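Local structure of uric acid degradation bifunctional protein PucL (Bacillus subtilis, 6A4M) at residues P238-L243 / S265-W270; T83-L88 / Q158-M163. The protein probably catalyses the oxidation of urate and, as a bifunctional enzyme, the decarboxylation of the downstream intermediate 2-oxo-4-hydroxy-4-carboxy-5-ureidoimidazoline in uric acid breakdown. All blocks are in the same frame, centred on the assembly; numbering follows the deposited sequence. Where two conformers were deposited one is given.

How the contacts relate
Running from the N terminus, the chain enters helix 84-98, runs through the strands from 104-121 to 139-148 and returns along strand 153-169, where contact 2 closes a long, strand-rich loop by tying the start of that helix to the sheet. Strand 194-204 and helix 221-233 follow before helix 240-254 opens contact 1, which strand 258-267 closes after 21 residues. The loops therefore come in series and neither nest nor cross. Both contacts set the first turn of a helix against the same antiparallel sheet, with their centres 26 Å apart. Contact 2 is buried and polar; contact 1 lies further from the middle of the chain, and its every touch is made by Ile240.

Contact 1: P238-L243 / S265-W270; sequences PSIQNL and SQNHTW
In the helix-on-sheet layer of the uricase T-fold, Ile240 at the start of helix 240-254 reaches across to Ser265 and Asn267 at the end of strand 258-267. The isoleucine divides its two branches between two residues that lie on either side of Gln266 in sequence. Its CG2 methyl, anti to the backbone N, meets the Ser265 hydroxyl, with Ile240 CG2 and Ser265 OG 3.5 Å apart. The longer branch runs over to Asn267, with CG1 anti to the carbonyl carbon (chi1 -66°). There Ile240 CD1 sits 3.4 Å from Asn267 ND2 and 3.6 Å from Asn267 CB, so the end methyl rests against the nitrogen side of the amide. Ile240 also touches Val196 and Gln295, on the strands either side of 258-267, and so lies across three neighbouring strands.

The oxygen of the same amide is taken up by an Asx turn. Asn267 OD1 accepts from Thr269 N at 3.1 Å, with that donor tilted from the carbonyl plane, while Thr269 OG1 makes a second bond of 2.7 Å to Asn267 OD1, in the carbonyl plane and on a lone pair. Two bonds on one oxygen hold the amide's rotation, with its nitrogen turned to the isoleucine. With an alanine here, Thr269 N and OG1 would probably lose their shared acceptor, leaving the turn freer to move and opening a gap where the amide meets the isoleucine methyl.

Next to this turn the chain leaves the strand, and His268 stacks its ring on Tyr197. The ring is also held at its edge: His268 NE2 donates to Gln266 OE1 at 2.9 Å, nearly straight at 170°, with the oxygen almost in the imidazole plane.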
loop_
_atom_site.group_PDB
_atom_site.type_symbol
_atom_site.label_atom_id
_atom_site.label_comp_id
_atom_site.label_asym_id
_atom_site.label_seq_id
_atom_site.Cartn_x
_atom_site.Cartn_y
_atom_site.Cartn_z
ATOM N N PRO A 238 14.442 -17.231 -10.165
ATOM C CA PRO A 238 13.158 -17.162 -10.852
ATOM C C PRO A 238 13.065 -16.016 -11.860
ATOM O O PRO A 238 13.747 -14.997 -11.707
ATOM C CB PRO A 238 12.186 -16.903 -9.701
ATOM C CG PRO A 238 12.969 -16.043 -8.765
ATOM C CD PRO A 238 14.417 -16.442 -8.915
ATOM N N SER A 239 12.218 -16.197 -12.872
ATOM C CA SER A 239 11.860 -15.134 -13.807
ATOM C C SER A 239 10.896 -14.169 -13.122
ATOM O O SER A 239 10.356 -14.480 -12.058
ATOM C CB SER A 239 11.201 -15.727 -15.055
ATOM O OG SER A 239 10.659 -14.711 -15.881
ATOM N N ILE A 240 10.681 -13.007 -13.736
ATOM C CA ILE A 240 9.798 -11.976 -13.168
ATOM C C ILE A 240 8.316 -12.394 -13.209
ATOM O O ILE A 240 7.617 -12.223 -12.209
ATOM C CB ILE A 240 10.033 -10.591 -13.823
ATOM C CG1 ILE A 240 11.445 -10.092 -13.474
ATOM C CG2 ILE A 240 9.004 -9.568 -13.344
ATOM C CD1 ILE A 240 11.928 -8.919 -14.300
ATOM N N GLN A 241 7.851 -12.953 -14.331
ATOM C CA GLN A 241 6.459 -13.437 -14.424
ATOM C C GLN A 241 6.202 -14.576 -13.426
ATOM O O GLN A 241 5.139 -14.639 -12.811
ATOM C CB GLN A 241 6.047 -13.823 -15.871
ATOM C CG GLN A 241 6.345 -15.255 -16.352
ATOM C CD GLN A 241 5.219 -15.894 -17.170
ATOM O OE1 GLN A 241 4.035 -15.605 -16.977
ATOM N NE2 GLN A 241 5.592 -16.794 -18.072
ATOM N N ASN A 242 7.192 -15.452 -13.264
ATOM C CA ASN A 242 7.123 -16.552 -12.306
ATOM C C ASN A 242 7.173 -16.035 -10.867
ATOM O O ASN A 242 6.461 -16.539 -10.000
ATOM C CB ASN A 242 8.267 -17.543 -12.553
ATOM C CG ASN A 242 8.117 -18.821 -11.754
ATOM O OD1 ASN A 242 7.151 -19.564 -11.928
ATOM N ND2 ASN A 242 9.075 -19.086 -10.870
ATOM N N LEU A 243 8.017 -15.032 -10.620
ATOM C CA LEU A 243 8.129 -14.408 -9.297
ATOM C C LEU A 243 6.809 -13.778 -8.854
ATOM O O LEU A 243 6.330 -14.057 -7.757
ATOM C CB LEU A 243 9.247 -13.354 -9.282
ATOM C CG LEU A 243 9.412 -12.466 -8.041
ATOM C CD1 LEU A 243 9.546 -13.290 -6.772
ATOM C CD2 LEU A 243 10.613 -11.547 -8.202
ATOM N N SER A 265 5.229 -4.544 -12.454
ATOM C CA SER A 265 6.635 -4.814 -12.150
ATOM C C SER A 265 7.554 -4.069 -13.116
ATOM O O SER A 265 7.162 -3.810 -14.249
ATOM C CB SER A 265 6.905 -6.315 -12.238
ATOM O OG SER A 265 6.917 -6.752 -13.588
ATOM N N GLN A 266 8.765 -3.726 -12.667
ATOM C CA GLN A 266 9.803 -3.161 -13.545
ATOM C C GLN A 266 11.161 -3.809 -13.294
ATOM O O GLN A 266 11.574 -3.952 -12.147
ATOM C CB GLN A 266 9.941 -1.656 -13.347
ATOM C CG GLN A 266 8.730 -0.831 -13.747
ATOM C CD GLN A 266 8.953 0.661 -13.555
ATOM O OE1 GLN A 266 9.927 1.084 -12.934
ATOM N NE2 GLN A 266 8.049 1.467 -14.095
ATOM N N ASN A 267 11.856 -4.169 -14.376
ATOM C CA ASN A 267 13.190 -4.778 -14.309
ATOM C C ASN A 267 14.264 -3.694 -14.415
ATOM O O ASN A 267 14.345 -3.004 -15.428
ATOM C CB ASN A 267 13.359 -5.799 -15.443
ATOM C CG ASN A 267 14.612 -6.657 -15.296
ATOM O OD1 ASN A 267 15.538 -6.330 -14.553
ATOM N ND2 ASN A 267 14.644 -7.764 -16.025
ATOM N N HIS A 268 15.083 -3.563 -13.372
ATOM C CA HIS A 268 16.163 -2.570 -13.325
ATOM C C HIS A 268 17.491 -3.232 -12.955
ATOM O O HIS A 268 18.290 -2.666 -12.201
ATOM C CB HIS A 268 15.819 -1.456 -12.324
ATOM C CG HIS A 268 14.641 -0.627 -12.726
ATOM N ND1 HIS A 268 14.758 0.487 -13.529
ATOM C CD2 HIS A 268 13.324 -0.746 -12.436
ATOM C CE1 HIS A 268 13.563 1.018 -13.719
ATOM N NE2 HIS A 268 12.675 0.288 -13.066
ATOM N N THR A 269 17.728 -4.422 -13.509
ATOM C CA THR A 269 18.947 -5.193 -13.246
ATOM C C THR A 269 20.189 -4.471 -13.794
ATOM O O THR A 269 20.156 -3.901 -14.885
ATOM C CB THR A 269 18.840 -6.610 -13.854
ATOM O OG1 THR A 269 17.705 -7.284 -13.290
ATOM C CG2 THR A 269 20.103 -7.432 -13.590
ATOM N N TRP A 270 21.272 -4.509 -13.020
ATOM C CA TRP A 270 22.494 -3.754 -13.321
ATOM C C TRP A 270 23.315 -4.398 -14.429
ATOM O O TRP A 270 23.138 -5.578 -14.743
ATOM C CB TRP A 270 23.374 -3.635 -12.070
ATOM C CG TRP A 270 22.696 -2.991 -10.905
ATOM C CD1 TRP A 270 21.911 -1.871 -10.923
ATOM C CD2 TRP A 270 22.747 -3.425 -9.542
ATOM N NE1 TRP A 270 21.469 -1.583 -9.652
ATOM C CE2 TRP A 270 21.965 -2.521 -8.786
ATOM C CE3 TRP A 270 23.380 -4.490 -8.885
ATOM C CZ2 TRP A 270 21.795 -2.651 -7.403
ATOM C CZ3 TRP A 270 23.208 -4.621 -7.504
ATOM C CH2 TRP A 270 22.421 -3.702 -6.780
#

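Contact 2: T83-L88 / Q158-M163; sequences TTEGFL and QYSEIM
Ser160 OG is held by two groups, the Glu85 carboxylate and the Ser142 hydroxyl, where helix 84-98 lies against the antiparallel sheet of the uricase T-fold. The serine donates to the acid, with Ser160 OG 2.8 Å from Glu85 OE2. It arrives on the anti side of that oxygen and 28° out of the carboxylate plane, a slanting approach. Ser142 belongs to strand 139-148, the neighbour of strand 153-169, so one helix side chain is linked through hydroxyls to two adjacent strands.

The glutamate gets there by folding. Its chain is bent at chi2 (93°), which turns the carboxylate alongside the serine hydroxyl. The other oxygen, Glu85 OE1, is hydrogen-bonded to Tyr218 OH. Each oxygen of the buried carboxylate thus has a hydroxyl partner, and the pair of bonds holds the group against turning. Its place in the first turn of the helix, near the positive end of the helix dipole, and the hydroxyl donated by Ser160 would probably favour the charged form.

That turn is itself secured by an N-cap. Thr83 precedes the helix and its hydroxyl accepts from the backbone N three residues on, with Gly86 N 3.1 Å from Thr83 OG1 and an N-H...O angle of 154°. Thr83 OG1 is also hydrogen-bonded to Tyr211 O, which fastens the cap to the loop that follows strand 194-204. The regular helical bonds start at once: Phe87 N lies 3.0 Å from Thr83 O, and the next bond runs 3.0 Å from Leu88 N to Thr84 O.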
loop_
_atom_site.group_PDB
_atom_site.type_symbol
_atom_site.label_atom_id
_atom_site.label_comp_id
_atom_site.label_asym_id
_atom_site.label_seq_id
_atom_site.Cartn_x
_atom_site.Cartn_y
_atom_site.Cartn_z
ATOM N N THR A 83 -7.893 3.042 9.681
ATOM C CA THR A 83 -7.271 2.855 8.366
ATOM C C THR A 83 -7.584 3.971 7.373
ATOM O O THR A 83 -8.647 4.596 7.429
ATOM C CB THR A 83 -7.759 1.551 7.713
ATOM O OG1 THR A 83 -9.183 1.605 7.546
ATOM C CG2 THR A 83 -7.378 0.343 8.558
ATOM N N THR A 84 -6.654 4.179 6.443
ATOM C CA THR A 84 -6.854 5.059 5.291
ATOM C C THR A 84 -8.015 4.587 4.404
ATOM O O THR A 84 -8.757 5.409 3.874
ATOM C CB THR A 84 -5.560 5.163 4.454
ATOM O OG1 THR A 84 -4.528 5.728 5.264
ATOM C CG2 THR A 84 -5.751 6.040 3.215
ATOM N N GLU A 85 -8.166 3.272 4.255
ATOM C CA GLU A 85 -9.275 2.696 3.475
ATOM C C GLU A 85 -10.641 3.110 4.035
ATOM O O GLU A 85 -11.541 3.489 3.278
ATOM C CB GLU A 85 -9.178 1.163 3.430
ATOM C CG GLU A 85 -8.021 0.621 2.590
ATOM C CD GLU A 85 -6.738 0.347 3.372
ATOM O OE1 GLU A 85 -6.446 1.063 4.356
ATOM O OE2 GLU A 85 -6.009 -0.593 2.992
ATOM N N GLY A 86 -10.777 3.038 5.360
ATOM C CA GLY A 86 -11.991 3.468 6.054
ATOM C C GLY A 86 -12.203 4.973 6.025
ATOM O O GLY A 86 -13.338 5.436 5.913
ATOM N N PHE A 87 -11.114 5.732 6.130
ATOM C CA PHE A 87 -11.164 7.194 6.002
ATOM C C PHE A 87 -11.730 7.643 4.653
ATOM O O PHE A 87 -12.546 8.557 4.595
ATOM C CB PHE A 87 -9.773 7.812 6.216
ATOM C CG PHE A 87 -9.713 9.288 5.921
ATOM C CD1 PHE A 87 -10.561 10.174 6.579
ATOM C CD2 PHE A 87 -8.817 9.794 4.980
ATOM C CE1 PHE A 87 -10.515 11.535 6.310
ATOM C CE2 PHE A 87 -8.765 11.155 4.708
ATOM C CZ PHE A 87 -9.615 12.028 5.375
ATOM N N LEU A 88 -11.292 7.001 3.575
ATOM C CA LEU A 88 -11.798 7.316 2.235
ATOM C C LEU A 88 -13.283 6.966 2.103
ATOM O O LEU A 88 -14.047 7.737 1.530
ATOM C CB LEU A 88 -10.980 6.594 1.152
ATOM C CG LEU A 88 -9.492 6.950 1.029
ATOM C CD1 LEU A 88 -8.880 6.203 -0.147
ATOM C CD2 LEU A 88 -9.263 8.448 0.892
ATOM N N GLN A 158 -12.718 -0.368 -5.812
ATOM C CA GLN A 158 -11.975 -0.267 -4.563
ATOM C C GLN A 158 -10.778 -1.207 -4.583
ATOM O O GLN A 158 -10.935 -2.409 -4.796
ATOM C CB GLN A 158 -12.861 -0.614 -3.364
ATOM C CG GLN A 158 -12.179 -0.362 -2.020
ATOM C CD GLN A 158 -12.677 -1.258 -0.905
ATOM O OE1 GLN A 158 -13.145 -0.772 0.121
ATOM N NE2 GLN A 158 -12.582 -2.569 -1.100
ATOM N N TYR A 159 -9.590 -0.656 -4.358
ATOM C CA TYR A 159 -8.398 -1.467 -4.130
ATOM C C TYR A 159 -7.403 -0.733 -3.254
ATOM O O TYR A 159 -7.420 0.496 -3.171
ATOM C CB TYR A 159 -7.742 -1.879 -5.453
ATOM C CG TYR A 159 -7.234 -0.742 -6.311
ATOM C CD1 TYR A 159 -5.918 -0.279 -6.190
ATOM C CD2 TYR A 159 -8.052 -0.145 -7.268
ATOM C CE1 TYR A 159 -5.444 0.756 -6.986
ATOM C CE2 TYR A 159 -7.587 0.889 -8.070
ATOM C CZ TYR A 159 -6.284 1.337 -7.929
ATOM O OH TYR A 159 -5.824 2.364 -8.721
ATOM N N SER A 160 -6.562 -1.512 -2.584
ATOM C CA SER A 160 -5.421 -1.000 -1.846
ATOM C C SER A 160 -4.165 -1.554 -2.484
ATOM O O SER A 160 -4.197 -2.579 -3.161
ATOM C CB SER A 160 -5.503 -1.390 -0.379
ATOM O OG SER A 160 -6.555 -0.683 0.248
ATOM N N GLU A 161 -3.058 -0.866 -2.254
ATOM C CA GLU A 161 -1.856 -1.069 -3.038
ATOM C C GLU A 161 -0.621 -0.786 -2.206
ATOM O O GLU A 161 -0.652 0.093 -1.348
ATOM C CB GLU A 161 -1.908 -0.111 -4.229
ATOM C CG GLU A 161 -0.859 -0.334 -5.302
ATOM C CD GLU A 161 -1.119 0.494 -6.550
ATOM O OE1 GLU A 161 -1.833 1.521 -6.465
ATOM O OE2 GLU A 161 -0.596 0.116 -7.622
ATOM N N ILE A 162 0.454 -1.536 -2.441
ATOM C CA ILE A 162 1.787 -1.103 -1.992
ATOM C C ILE A 162 2.610 -0.729 -3.219
ATOM O O ILE A 162 2.703 -1.505 -4.168
ATOM C CB ILE A 162 2.524 -2.119 -1.084
ATOM C CG1 ILE A 162 3.814 -1.482 -0.553
ATOM C CG2 ILE A 162 2.839 -3.434 -1.790
ATOM C CD1 ILE A 162 4.391 -2.180 0.647
ATOM N N MET A 163 3.184 0.471 -3.185
ATOM C CA MET A 163 3.875 1.053 -4.327
ATOM C C MET A 163 5.367 1.153 -4.089
ATOM O O MET A 163 5.814 1.240 -2.951
ATOM C CB MET A 163 3.379 2.471 -4.574
ATOM C CG MET A 163 1.877 2.630 -4.681
ATOM S SD MET A 163 1.475 4.203 -5.461
ATOM C CE MET A 163 2.388 5.380 -4.463
#